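N-acetylmuramoyl-L-alanine amidase (Peptoclostridium difficile, PDB 4RN7) probably hydrolyses, through its zinc-binding catalytic domain, the amide bond between N-acetylmuramic acid and L-alanine in peptidoglycan. Local coordinates at residues E96-N101 with G128-N133; D76-I81 with R138-P143; I61-R66 with F134-E139; L83-N88 with F151-S156. One frame throughout, in Å; residues are numbered along the deposited sequence. Where two conformers were deposited one is given.

Contact 1 (E96-N101 with G128-N133); sequences ETWYRN and GIVENN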
loop_
_atom_site.group_PDB
_atom_site.type_symbol
_atom_site.label_atom_id
_atom_site.label_comp_id
_atom_site.label_asym_id
_atom_site.label_seq_id
_atom_site.Cartn_x
_atom_site.Cartn_y
_atom_site.Cartn_z
ATOM N N GLU A 96 -1.734 7.872 5.474
ATOM C CA GLU A 96 -0.371 8.389 5.387
ATOM C C GLU A 96 0.435 7.399 4.572
ATOM O O GLU A 96 0.073 6.226 4.481
ATOM C CB GLU A 96 0.260 8.549 6.775
ATOM C CG GLU A 96 0.251 7.285 7.624
ATOM C CD GLU A 96 0.735 7.542 9.038
ATOM O OE1 GLU A 96 0.246 8.504 9.662
ATOM O OE2 GLU A 96 1.605 6.793 9.528
ATOM N N THR A 97 1.526 7.865 3.978
ATOM C CA THR A 97 2.353 6.978 3.159
ATOM C C THR A 97 3.788 7.005 3.666
ATOM O O THR A 97 4.356 8.078 3.868
ATOM C CB THR A 97 2.315 7.433 1.702
ATOM O OG1 THR A 97 0.972 7.343 1.216
ATOM C CG2 THR A 97 3.221 6.548 0.838
ATOM N N TRP A 98 4.363 5.826 3.896
ATOM C CA TRP A 98 5.716 5.703 4.424
ATOM C C TRP A 98 6.730 5.464 3.312
ATOM O O TRP A 98 6.397 4.885 2.275
ATOM C CB TRP A 98 5.812 4.502 5.362
ATOM C CG TRP A 98 4.926 4.536 6.571
ATOM C CD1 TRP A 98 4.096 5.546 6.971
ATOM C CD2 TRP A 98 4.796 3.493 7.545
ATOM N NE1 TRP A 98 3.457 5.188 8.144
ATOM C CE2 TRP A 98 3.866 3.929 8.508
ATOM C CE3 TRP A 98 5.373 2.222 7.689
ATOM C CZ2 TRP A 98 3.506 3.140 9.611
ATOM C CZ3 TRP A 98 5.011 1.443 8.784
ATOM C CH2 TRP A 98 4.092 1.905 9.727
ATOM N N TYR A 99 7.965 5.896 3.554
ATOM C CA TYR A 99 9.105 5.555 2.708
ATOM C C TYR A 99 10.322 5.339 3.611
ATOM O O TYR A 99 10.326 5.793 4.756
ATOM C CB TYR A 99 9.374 6.653 1.674
ATOM C CG TYR A 99 9.695 8.004 2.266
ATOM C CD1 TYR A 99 8.688 8.856 2.687
ATOM C CD2 TYR A 99 11.011 8.434 2.388
ATOM C CE1 TYR A 99 8.979 10.100 3.227
ATOM C CE2 TYR A 99 11.308 9.676 2.923
ATOM C CZ TYR A 99 10.289 10.499 3.342
ATOM O OH TYR A 99 10.590 11.735 3.872
ATOM N N ARG A 100 11.348 4.646 3.111
ATOM C CA ARG A 100 12.504 4.289 3.946
ATOM C C ARG A 100 13.271 5.511 4.431
ATOM O O ARG A 100 13.298 6.538 3.755
ATOM C CB ARG A 100 13.455 3.323 3.217
ATOM C CG ARG A 100 14.482 3.991 2.309
ATOM C CD ARG A 100 15.453 2.986 1.679
ATOM N NE ARG A 100 14.734 1.958 0.931
ATOM C CZ ARG A 100 14.386 2.070 -0.350
ATOM N NH1 ARG A 100 13.711 1.097 -0.948
ATOM N NH2 ARG A 100 14.707 3.164 -1.037
ATOM N N ASN A 101 13.885 5.391 5.609
ATOM C CA ASN A 101 14.671 6.474 6.190
ATOM C C ASN A 101 15.650 7.114 5.205
ATOM O O ASN A 101 16.426 6.411 4.555
ATOM C CB ASN A 101 15.461 5.968 7.401
ATOM C CG ASN A 101 14.585 5.697 8.612
ATOM O OD1 ASN A 101 13.407 6.059 8.646
ATOM N ND2 ASN A 101 15.167 5.064 9.624
ATOM N N GLY A 128 -0.105 13.013 5.478
ATOM C CA GLY A 128 1.193 13.311 4.891
ATOM C C GLY A 128 2.045 12.079 4.662
ATOM O O GLY A 128 1.538 10.957 4.662
ATOM N N ILE A 129 3.343 12.299 4.467
ATOM C CA ILE A 129 4.284 11.207 4.251
ATOM C C ILE A 129 5.241 11.113 5.439
ATOM O O ILE A 129 5.498 12.116 6.120
ATOM C CB ILE A 129 5.063 11.383 2.934
ATOM C CG1 ILE A 129 5.944 12.637 2.977
ATOM C CG2 ILE A 129 4.093 11.451 1.761
ATOM C CD1 ILE A 129 6.861 12.786 1.763
ATOM N N VAL A 130 5.752 9.908 5.691
ATOM C CA VAL A 130 6.521 9.623 6.903
ATOM C C VAL A 130 7.719 8.733 6.574
ATOM O O VAL A 130 7.581 7.768 5.827
ATOM C CB VAL A 130 5.658 8.840 7.927
ATOM C CG1 VAL A 130 6.400 8.675 9.238
ATOM C CG2 VAL A 130 4.328 9.527 8.159
ATOM N N GLU A 131 8.886 9.046 7.129
ATOM C CA GLU A 131 9.992 8.096 7.079
ATOM C C GLU A 131 9.729 6.952 8.051
ATOM O O GLU A 131 9.304 7.173 9.194
ATOM C CB GLU A 131 11.311 8.779 7.449
ATOM C CG GLU A 131 11.878 9.667 6.355
ATOM C CD GLU A 131 13.076 10.471 6.818
ATOM O OE1 GLU A 131 13.129 10.827 8.018
ATOM O OE2 GLU A 131 13.961 10.752 5.984
ATOM N N ASN A 132 10.006 5.730 7.615
ATOM C CA ASN A 132 9.832 4.575 8.480
ATOM C C ASN A 132 10.800 3.471 8.091
ATOM O O ASN A 132 10.964 3.174 6.909
ATOM C CB ASN A 132 8.400 4.052 8.403
ATOM C CG ASN A 132 8.088 3.045 9.497
ATOM O OD1 ASN A 132 8.538 1.900 9.453
ATOM N ND2 ASN A 132 7.306 3.471 10.487
ATOM N N ASN A 133 11.421 2.854 9.090
ATOM C CA ASN A 133 12.444 1.840 8.842
ATOM C C ASN A 133 11.908 0.418 8.618
ATOM O O ASN A 133 12.673 -0.549 8.697
ATOM C CB ASN A 133 13.449 1.834 9.995
ATOM C CG ASN A 133 14.863 1.521 9.540
ATOM O OD1 ASN A 133 15.281 1.918 8.453
ATOM N ND2 ASN A 133 15.609 0.807 10.378
HETATM O O HOH W 1 13.021 12.458 4.033
#
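Glu96 opens the pairing of two parallel strands: its extended side chain runs forward along its own strand, so that OE2, through its anti lone pair, takes the indole N-H of Trp98, NE1 to OE2 2.8 Å and straight at 179°. The bond lies in the ring plane and fixes the turn of the indole; OE1 pairs with Arg127. Thr97 gives its N-H to Gly128 O (N to O 3.2 Å), and Thr97 O receives Val130 N at 2.9 Å. Trp98 has CG beside the backbone N (chi1 -61°), which lays the indole alongside Asn132: amide and ring are 7° apart, and Asn132 ND2 lies above the indole, displaced toward its rim, 3.5 Å from Trp98 CZ3. Asn132 OD1 accepts from Phe134 N, holding the amide. Tyr99 faces the other side of the sheet. Its N-H goes to Val130 O, its O receives Asn132 N, and its ring crosses over Glu131, whose CG is 3.5 Å from OH; a water joins OH to Glu131 OE2, which also accepts from Lys102 N. Strand 126-131 forms the sheet edge, joined to 95-99 by the beta-alpha-beta crossover through helix 107-122, while antiparallel strand 144-151 flanks 95-99 on its other side.

Contact 2 (D76-I81 with R138-P143); sequences DVLVSI and RESNMP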
loop_
_atom_site.group_PDB
_atom_site.type_symbol
_atom_site.label_atom_id
_atom_site.label_comp_id
_atom_site.label_asym_id
_atom_site.label_seq_id
_atom_site.Cartn_x
_atom_site.Cartn_y
_atom_site.Cartn_z
ATOM N N ASP A 76 10.208 -1.890 -10.625
ATOM C CA ASP A 76 10.578 -0.474 -10.672
ATOM C C ASP A 76 10.059 0.296 -9.459
ATOM O O ASP A 76 10.683 1.269 -9.005
ATOM C CB ASP A 76 10.069 0.170 -11.957
ATOM C CG ASP A 76 10.695 -0.437 -13.192
ATOM O OD1 ASP A 76 11.838 -0.063 -13.525
ATOM O OD2 ASP A 76 10.048 -1.295 -13.825
ATOM N N VAL A 77 8.904 -0.137 -8.956
ATOM C CA VAL A 77 8.212 0.487 -7.831
ATOM C C VAL A 77 7.682 -0.622 -6.914
ATOM O O VAL A 77 7.212 -1.648 -7.422
ATOM C CB VAL A 77 7.017 1.333 -8.358
ATOM C CG1 VAL A 77 5.960 1.549 -7.288
ATOM C CG2 VAL A 77 7.507 2.661 -8.917
ATOM N N LEU A 78 7.732 -0.421 -5.594
ATOM C CA LEU A 78 7.081 -1.332 -4.653
ATOM C C LEU A 78 6.002 -0.552 -3.906
ATOM O O LEU A 78 6.267 0.543 -3.394
ATOM C CB LEU A 78 8.094 -1.914 -3.652
ATOM C CG LEU A 78 7.592 -2.880 -2.563
ATOM C CD1 LEU A 78 8.733 -3.744 -2.115
ATOM C CD2 LEU A 78 7.034 -2.139 -1.346
ATOM N N VAL A 79 4.791 -1.102 -3.848
ATOM C CA VAL A 79 3.729 -0.488 -3.039
ATOM C C VAL A 79 3.206 -1.536 -2.070
ATOM O O VAL A 79 2.669 -2.584 -2.492
ATOM C CB VAL A 79 2.570 0.061 -3.900
ATOM C CG1 VAL A 79 1.506 0.737 -3.007
ATOM C CG2 VAL A 79 3.095 1.062 -4.924
ATOM N N SER A 80 3.395 -1.275 -0.782
ATOM C CA SER A 80 2.883 -2.159 0.257
ATOM C C SER A 80 1.573 -1.568 0.752
ATOM O O SER A 80 1.461 -0.345 0.914
ATOM C CB SER A 80 3.877 -2.271 1.411
ATOM O OG SER A 80 3.451 -3.224 2.374
ATOM N N ILE A 81 0.591 -2.431 0.983
ATOM C CA ILE A 81 -0.746 -1.979 1.380
ATOM C C ILE A 81 -1.041 -2.461 2.797
ATOM O O ILE A 81 -1.078 -3.668 3.039
ATOM C CB ILE A 81 -1.806 -2.558 0.427
ATOM C CG1 ILE A 81 -1.584 -2.021 -0.999
ATOM C CG2 ILE A 81 -3.211 -2.220 0.919
ATOM C CD1 ILE A 81 -1.749 -0.495 -1.115
ATOM N N ARG A 138 13.057 -0.915 3.874
ATOM C CA ARG A 138 14.486 -0.785 4.124
ATOM C C ARG A 138 15.338 -1.684 3.234
ATOM O O ARG A 138 16.388 -1.255 2.736
ATOM C CB ARG A 138 14.778 -1.073 5.597
ATOM C CG ARG A 138 16.218 -0.821 5.990
ATOM C CD ARG A 138 16.491 -1.258 7.415
ATOM N NE ARG A 138 16.437 -2.711 7.551
ATOM C CZ ARG A 138 15.627 -3.351 8.388
ATOM N NH1 ARG A 138 14.801 -2.667 9.168
ATOM N NH2 ARG A 138 15.642 -4.676 8.450
ATOM N N GLU A 139 14.885 -2.919 3.029
ATOM C CA GLU A 139 15.698 -3.916 2.341
ATOM C C GLU A 139 15.326 -4.127 0.874
ATOM O O GLU A 139 15.958 -4.933 0.192
ATOM C CB GLU A 139 15.667 -5.251 3.095
ATOM C CG GLU A 139 16.118 -5.158 4.554
ATOM C CD GLU A 139 17.580 -4.792 4.707
ATOM O OE1 GLU A 139 18.340 -4.922 3.728
ATOM O OE2 GLU A 139 17.974 -4.369 5.814
ATOM N N SER A 140 14.318 -3.402 0.384
ATOM C CA SER A 140 14.019 -3.428 -1.052
ATOM C C SER A 140 14.942 -2.481 -1.837
ATOM O O SER A 140 15.404 -1.463 -1.303
ATOM C CB SER A 140 12.543 -3.117 -1.314
ATOM O OG SER A 140 12.129 -1.987 -0.571
ATOM N N ASN A 141 15.218 -2.826 -3.094
ATOM C CA ASN A 141 16.223 -2.130 -3.893
ATOM C C ASN A 141 15.707 -1.047 -4.836
ATOM O O ASN A 141 16.492 -0.423 -5.555
ATOM C CB ASN A 141 17.029 -3.148 -4.718
ATOM C CG ASN A 141 17.859 -4.065 -3.860
ATOM O OD1 ASN A 141 18.297 -3.684 -2.778
ATOM N ND2 ASN A 141 18.088 -5.285 -4.341
HETATM N N MSE A 142 14.400 -0.830 -4.850
HETATM C CA MSE A 142 13.820 0.131 -5.769
HETATM C C MSE A 142 12.986 1.107 -4.964
HETATM O O MSE A 142 12.761 0.867 -3.770
HETATM C CB MSE A 142 12.975 -0.592 -6.825
HETATM C CG MSE A 142 11.648 -1.159 -6.350
HETATM SE SE MSE A 142 11.684 -2.689 -5.127
HETATM C CE MSE A 142 12.755 -3.920 -6.188
ATOM N N PRO A 143 12.540 2.212 -5.597
ATOM C CA PRO A 143 11.602 3.095 -4.893
ATOM C C PRO A 143 10.422 2.320 -4.305
ATOM O O PRO A 143 9.762 1.552 -5.015
ATOM C CB PRO A 143 11.142 4.055 -5.989
ATOM C CG PRO A 143 12.350 4.190 -6.870
ATOM C CD PRO A 143 12.975 2.794 -6.882
#
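This is a buried junction between the start of a central strand, 77-84, and the loop that leads from helix 135-139 into the neighbouring strand, 144-151. One backbone bond joins the two segments: Leu78 N gives its hydrogen to Pro143 O, 2.9 Å from N to O, at 156° and in the plane of the carbonyl. The same oxygen is approached by the CA of Val77, 3.4 Å away, in a weaker C-H...O contact. Just before the strand, Asp76 O lies against the proline ring, with Pro143 CD at 3.5 Å, and against CB and CG of Met142, so the peptide carbonyl meets carbon on both residues. Leu78 also bonds through its backbone to Ile145, so the Pro143 bond begins the parallel pairing of strands 77-84 and 144-151 in the six-stranded mixed sheet of this zinc amidase domain. Met142, a selenomethionine, has CG between the backbone N and carbonyl carbon (chi1 73°) and then bends twice, curling its chain back so that SE passes beside Leu78 CB at 4.0 Å. Leu78 has CG anti to its backbone N (chi1 179°), which carries CD1 over to Ser140 CB, 3.9 Å away. Ser140 OG turns back to the helix end instead, bonding to the carbonyls of Val136 and Leu137. Just before Ser140 in the chain, Arg138 NE meets Glu139 OE2 in a salt bridge of 2.9 Å, in the guanidinium plane but from above the carboxylate. On the far side of Val77, Tyr181 and Leu182 of helix 164-185 close over its side chain.

Contact 3 (I61-R66 with F134-E139); sequences ISLKDR and FEVLRE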
loop_
_atom_site.group_PDB
_atom_site.type_symbol
_atom_site.label_atom_id
_atom_site.label_comp_id
_atom_site.label_asym_id
_atom_site.label_seq_id
_atom_site.Cartn_x
_atom_site.Cartn_y
_atom_site.Cartn_z
ATOM N N ILE A 61 3.750 -14.541 4.697
ATOM C CA ILE A 61 5.059 -14.230 4.126
ATOM C C ILE A 61 5.874 -13.343 5.070
ATOM O O ILE A 61 5.398 -12.284 5.491
ATOM C CB ILE A 61 4.932 -13.522 2.774
ATOM C CG1 ILE A 61 4.040 -14.324 1.824
ATOM C CG2 ILE A 61 6.307 -13.285 2.160
ATOM C CD1 ILE A 61 3.892 -13.675 0.487
ATOM N N SER A 62 7.093 -13.774 5.409
ATOM C CA SER A 62 7.938 -12.982 6.310
ATOM C C SER A 62 8.357 -11.651 5.675
ATOM O O SER A 62 8.302 -11.502 4.454
ATOM C CB SER A 62 9.178 -13.764 6.722
ATOM O OG SER A 62 10.111 -13.853 5.656
ATOM N N LEU A 63 8.770 -10.680 6.492
ATOM C CA LEU A 63 9.195 -9.388 5.946
ATOM C C LEU A 63 10.423 -9.554 5.052
ATOM O O LEU A 63 10.492 -8.959 3.972
ATOM C CB LEU A 63 9.501 -8.387 7.067
ATOM C CG LEU A 63 8.327 -8.106 7.994
ATOM C CD1 LEU A 63 8.707 -7.077 9.054
ATOM C CD2 LEU A 63 7.145 -7.633 7.178
ATOM N N LYS A 64 11.376 -10.364 5.509
ATOM C CA LYS A 64 12.585 -10.643 4.747
ATOM C C LYS A 64 12.204 -11.196 3.377
ATOM O O LYS A 64 12.721 -10.746 2.349
ATOM C CB LYS A 64 13.474 -11.633 5.495
ATOM C CG LYS A 64 14.740 -12.025 4.737
ATOM C CD LYS A 64 15.631 -12.914 5.579
ATOM C CE LYS A 64 16.926 -13.234 4.851
ATOM N NZ LYS A 64 17.760 -14.187 5.616
ATOM N N ASP A 65 11.279 -12.151 3.362
ATOM C CA ASP A 65 10.865 -12.771 2.105
ATOM C C ASP A 65 10.202 -11.778 1.146
ATOM O O ASP A 65 10.402 -11.872 -0.063
ATOM C CB ASP A 65 9.959 -13.983 2.357
ATOM C CG ASP A 65 10.740 -15.237 2.722
ATOM O OD1 ASP A 65 11.992 -15.175 2.815
ATOM O OD2 ASP A 65 10.113 -16.308 2.923
ATOM N N ARG A 66 9.410 -10.835 1.663
ATOM C CA ARG A 66 8.768 -9.853 0.787
ATOM C C ARG A 66 9.797 -9.001 0.059
ATOM O O ARG A 66 9.665 -8.747 -1.142
ATOM C CB ARG A 66 7.794 -8.965 1.569
ATOM C CG ARG A 66 6.624 -9.754 2.122
ATOM C CD ARG A 66 5.861 -9.010 3.207
ATOM N NE ARG A 66 4.936 -9.912 3.898
ATOM C CZ ARG A 66 3.612 -9.905 3.744
ATOM N NH1 ARG A 66 3.028 -9.033 2.926
ATOM N NH2 ARG A 66 2.867 -10.778 4.419
ATOM N N PHE A 134 10.610 0.299 8.339
ATOM C CA PHE A 134 9.963 -0.991 8.066
ATOM C C PHE A 134 10.801 -1.843 7.108
ATOM O O PHE A 134 11.207 -1.371 6.042
ATOM C CB PHE A 134 8.572 -0.742 7.476
ATOM C CG PHE A 134 7.738 -1.987 7.301
ATOM C CD1 PHE A 134 7.354 -2.750 8.404
ATOM C CD2 PHE A 134 7.301 -2.371 6.037
ATOM C CE1 PHE A 134 6.566 -3.885 8.245
ATOM C CE2 PHE A 134 6.505 -3.509 5.867
ATOM C CZ PHE A 134 6.143 -4.264 6.972
ATOM N N GLU A 135 11.066 -3.089 7.499
ATOM C CA GLU A 135 12.040 -3.926 6.793
ATOM C C GLU A 135 11.776 -4.049 5.286
ATOM O O GLU A 135 12.724 -4.012 4.487
ATOM C CB GLU A 135 12.142 -5.314 7.444
ATOM C CG GLU A 135 13.191 -6.219 6.792
ATOM C CD GLU A 135 13.445 -7.500 7.560
ATOM O OE1 GLU A 135 12.795 -7.729 8.600
ATOM O OE2 GLU A 135 14.312 -8.279 7.118
ATOM N N VAL A 136 10.506 -4.165 4.899
ATOM C CA VAL A 136 10.178 -4.298 3.477
ATOM C C VAL A 136 10.628 -3.073 2.678
ATOM O O VAL A 136 11.092 -3.199 1.536
ATOM C CB VAL A 136 8.687 -4.603 3.242
ATOM C CG1 VAL A 136 8.396 -4.756 1.762
ATOM C CG2 VAL A 136 8.292 -5.880 3.969
ATOM N N LEU A 137 10.523 -1.893 3.286
ATOM C CA LEU A 137 10.994 -0.674 2.649
ATOM C C LEU A 137 12.512 -0.612 2.699
ATOM O O LEU A 137 13.171 -0.282 1.706
ATOM C CB LEU A 137 10.424 0.554 3.367
ATOM C CG LEU A 137 8.898 0.645 3.451
ATOM C CD1 LEU A 137 8.469 1.940 4.141
ATOM C CD2 LEU A 137 8.273 0.545 2.073
ATOM N N ARG A 138 13.057 -0.915 3.874
ATOM C CA ARG A 138 14.486 -0.785 4.124
ATOM C C ARG A 138 15.338 -1.684 3.234
ATOM O O ARG A 138 16.388 -1.255 2.736
ATOM C CB ARG A 138 14.778 -1.073 5.597
ATOM C CG ARG A 138 16.218 -0.821 5.990
ATOM C CD ARG A 138 16.491 -1.258 7.415
ATOM N NE ARG A 138 16.437 -2.711 7.551
ATOM C CZ ARG A 138 15.627 -3.351 8.388
ATOM N NH1 ARG A 138 14.801 -2.667 9.168
ATOM N NH2 ARG A 138 15.642 -4.676 8.450
ATOM N N GLU A 139 14.885 -2.919 3.029
ATOM C CA GLU A 139 15.698 -3.916 2.341
ATOM C C GLU A 139 15.326 -4.127 0.874
ATOM O O GLU A 139 15.958 -4.933 0.192
ATOM C CB GLU A 139 15.667 -5.251 3.095
ATOM C CG GLU A 139 16.118 -5.158 4.554
ATOM C CD GLU A 139 17.580 -4.792 4.707
ATOM O OE1 GLU A 139 18.340 -4.922 3.728
ATOM O OE2 GLU A 139 17.974 -4.369 5.814
#
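Leu63 sends its side chain across to three neighbours at the start of helix 135-139, meeting Phe134 and Val136 at about a right angle and Glu135 obliquely. With CG beside the backbone N (chi1 -59°) and the chain then extended, both its methyls meet the Phe134 ring: CD2 touches Phe134 CZ at 3.5 Å and also Val136 CG2 at 3.8 Å, while CD1 lies near Phe134 CE1. The phenyl ring gets there because its CG is anti to the backbone N (chi1 -173°), which brings the far end of the ring toward the leucine. Glu135, likewise anti and extended, runs alongside the first turn of helix 63-72, OE1 3.7 Å from Leu63 CB and OE2 3.8 Å from Lys64 CA. Its charge therefore lies near the amino end of that helix, where the helix dipole would be expected to suit a carboxylate. Val136 CG2 also reaches Arg66, 3.9 Å from CB, crossing its extended aliphatic chain obliquely. The head of Arg66 turns back to Ile61 O, which it grips side-on with NE and NH2, at 2.9 Å for NE to O; NH1 forms a salt bridge with Asp9, and NH2 also bonds to His12 O. Ser62 OG caps the helix by accepting from Asp65 N. No hydrogen bond crosses between the segments. The packing of two helix starts borders the zinc site: His12 and His82 are ligands, Arg66 holds the backbone of His12, and the Phe134 ring meets the His82 ring at about 80°.

Contact 4 (L83-N88 with F151-S156); sequences LNAEKN and FLTTPS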
loop_
_atom_site.group_PDB
_atom_site.type_symbol
_atom_site.label_atom_id
_atom_site.label_comp_id
_atom_site.label_asym_id
_atom_site.label_seq_id
_atom_site.Cartn_x
_atom_site.Cartn_y
_atom_site.Cartn_z
ATOM N N LEU A 83 -3.162 -1.289 6.828
ATOM C CA LEU A 83 -4.118 -0.395 7.499
ATOM C C LEU A 83 -3.471 0.043 8.798
ATOM O O LEU A 83 -2.718 -0.707 9.427
ATOM C CB LEU A 83 -5.444 -1.091 7.801
ATOM C CG LEU A 83 -6.168 -1.731 6.611
ATOM C CD1 LEU A 83 -7.426 -2.470 7.077
ATOM C CD2 LEU A 83 -6.523 -0.660 5.589
ATOM N N ASN A 84 -3.761 1.262 9.212
ATOM C CA ASN A 84 -3.139 1.779 10.399
ATOM C C ASN A 84 -3.863 1.293 11.654
ATOM O O ASN A 84 -4.994 0.778 11.593
ATOM C CB ASN A 84 -3.121 3.312 10.337
ATOM C CG ASN A 84 -1.825 3.899 10.863
ATOM O OD1 ASN A 84 -1.239 3.374 11.809
ATOM N ND2 ASN A 84 -1.369 4.990 10.253
ATOM N N ALA A 85 -3.209 1.461 12.796
ATOM C CA ALA A 85 -3.813 1.104 14.069
ATOM C C ALA A 85 -3.268 2.009 15.157
ATOM O O ALA A 85 -2.072 2.315 15.170
ATOM C CB ALA A 85 -3.517 -0.351 14.412
ATOM N N GLU A 86 -4.149 2.440 16.053
ATOM C CA GLU A 86 -3.746 3.083 17.297
ATOM C C GLU A 86 -3.601 2.006 18.365
ATOM O O GLU A 86 -4.523 1.215 18.564
ATOM C CB GLU A 86 -4.831 4.048 17.756
ATOM C CG GLU A 86 -4.714 5.469 17.265
ATOM C CD GLU A 86 -5.800 6.347 17.857
ATOM O OE1 GLU A 86 -6.979 6.166 17.484
ATOM O OE2 GLU A 86 -5.491 7.207 18.708
ATOM N N LYS A 87 -2.465 1.970 19.061
ATOM C CA LYS A 87 -2.274 0.969 20.111
ATOM C C LYS A 87 -3.223 1.187 21.293
ATOM O O LYS A 87 -3.771 0.225 21.840
ATOM C CB LYS A 87 -0.808 0.900 20.564
ATOM C CG LYS A 87 -0.128 2.240 20.774
ATOM N N ASN A 88 -3.414 2.449 21.676
ATOM C CA ASN A 88 -4.335 2.808 22.751
ATOM C C ASN A 88 -5.314 3.890 22.326
ATOM O O ASN A 88 -5.253 5.008 22.831
ATOM C CB ASN A 88 -3.566 3.307 23.975
ATOM C CG ASN A 88 -2.992 2.184 24.801
ATOM O OD1 ASN A 88 -3.600 1.124 24.939
ATOM N ND2 ASN A 88 -1.813 2.411 25.366
ATOM N N PHE A 151 -7.453 3.936 9.533
ATOM C CA PHE A 151 -7.306 3.283 10.833
ATOM C C PHE A 151 -8.367 2.221 11.064
ATOM O O PHE A 151 -9.519 2.538 11.309
ATOM C CB PHE A 151 -7.364 4.327 11.955
ATOM C CG PHE A 151 -6.069 5.064 12.149
ATOM C CD1 PHE A 151 -5.675 6.042 11.251
ATOM C CD2 PHE A 151 -5.226 4.745 13.202
ATOM C CE1 PHE A 151 -4.458 6.711 11.413
ATOM C CE2 PHE A 151 -4.011 5.397 13.364
ATOM C CZ PHE A 151 -3.628 6.381 12.467
ATOM N N LEU A 152 -7.986 0.947 10.999
ATOM C CA LEU A 152 -8.972 -0.106 11.216
ATOM C C LEU A 152 -9.486 -0.090 12.647
ATOM O O LEU A 152 -10.577 -0.584 12.929
ATOM C CB LEU A 152 -8.385 -1.483 10.877
ATOM C CG LEU A 152 -9.356 -2.655 11.046
ATOM C CD1 LEU A 152 -10.545 -2.500 10.119
ATOM C CD2 LEU A 152 -8.626 -3.962 10.762
ATOM N N THR A 153 -8.710 0.501 13.553
ATOM C CA THR A 153 -9.108 0.622 14.959
ATOM C C THR A 153 -10.168 1.709 15.253
ATOM O O THR A 153 -10.679 1.801 16.373
ATOM C CB THR A 153 -7.867 0.817 15.872
ATOM O OG1 THR A 153 -7.045 1.887 15.367
ATOM C CG2 THR A 153 -7.046 -0.473 15.924
ATOM N N THR A 154 -10.489 2.520 14.247
ATOM C CA THR A 154 -11.493 3.579 14.384
ATOM C C THR A 154 -12.742 3.146 13.622
ATOM O O THR A 154 -12.692 2.968 12.399
ATOM C CB THR A 154 -10.969 4.904 13.813
ATOM O OG1 THR A 154 -9.820 5.319 14.557
ATOM C CG2 THR A 154 -12.034 5.992 13.925
ATOM N N PRO A 155 -13.852 2.936 14.344
ATOM C CA PRO A 155 -15.083 2.414 13.738
ATOM C C PRO A 155 -15.536 3.143 12.471
ATOM O O PRO A 155 -15.896 2.464 11.520
ATOM C CB PRO A 155 -16.112 2.575 14.854
ATOM C CG PRO A 155 -15.309 2.390 16.109
ATOM C CD PRO A 155 -13.987 3.086 15.806
ATOM N N SER A 156 -15.535 4.478 12.444
ATOM C CA SER A 156 -15.849 5.171 11.188
ATOM C C SER A 156 -14.943 4.762 10.010
ATOM O O SER A 156 -15.426 4.576 8.883
ATOM C CB SER A 156 -15.831 6.697 11.379
ATOM O OG SER A 156 -14.502 7.172 11.548
HETATM O O HOH W 2 -7.982 4.119 15.883
#
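Amide over ring is the heart of this contact: Asn84 lies along Phe151 with their planes 9° apart, CB directly above the ring centre at 3.6 Å from the centroid and ND2 3.5 Å from CZ. Phe151 has CG beside its backbone N (chi1 -80°), which swings the ring under the asparagine and turns its edge to Glu86 N. That N-H is used by Thr153: OG1, between the backbone N and carbonyl carbon, accepts it at 3.0 Å and a nearly straight 173°. Asn84 O in turn receives Leu152 N, 3.1 Å from O, the donor lying above the carbonyl plane. Asn84 OD1 is held by Ala85 N at 2.9 Å, which limits the turn of the amide. Farther out, a water bonds to Glu86 OE1, Thr153 OG1 and Thr154 OG1; Glu86 OE1 also accepts from Thr91 N and Ala92 N. A type I turn from Phe151 to Thr154, closed by Thr154 N to Phe151 O, presents the threonines. Leu83 CD1 packs on Leu152 CB, and both leucines touch Leu31 of helix 28-44, the helix that supplies zinc ligand Glu28. Parallel strands 77-84 and 144-151 end here, one running into a loop and the other turning into helix 155-161.

Contacts 1, 2 and 4 lie on the mixed sheet, while contact 3 packs helix 63-72 on helix 135-139. Contacts 2 and 4 mark the two ends of strand 77-84, about 24 Å apart between centres, and cross along the chain; contact 1 is nested within the loops closed by the other three. Contacts 2 and 3, about 9 Å apart, share Arg138 and Glu139, and Leu78 touches Val136 between them. Arg100 of contact 1 ties in both, bonding to Met142 O and Leu137 O. Zinc ligand His82 falls between the strand segments of contacts 2 and 4; contact 3 comes close to His82 and His12, and contact 4 to Glu28, so sheet end and helix pair meet at the metal site.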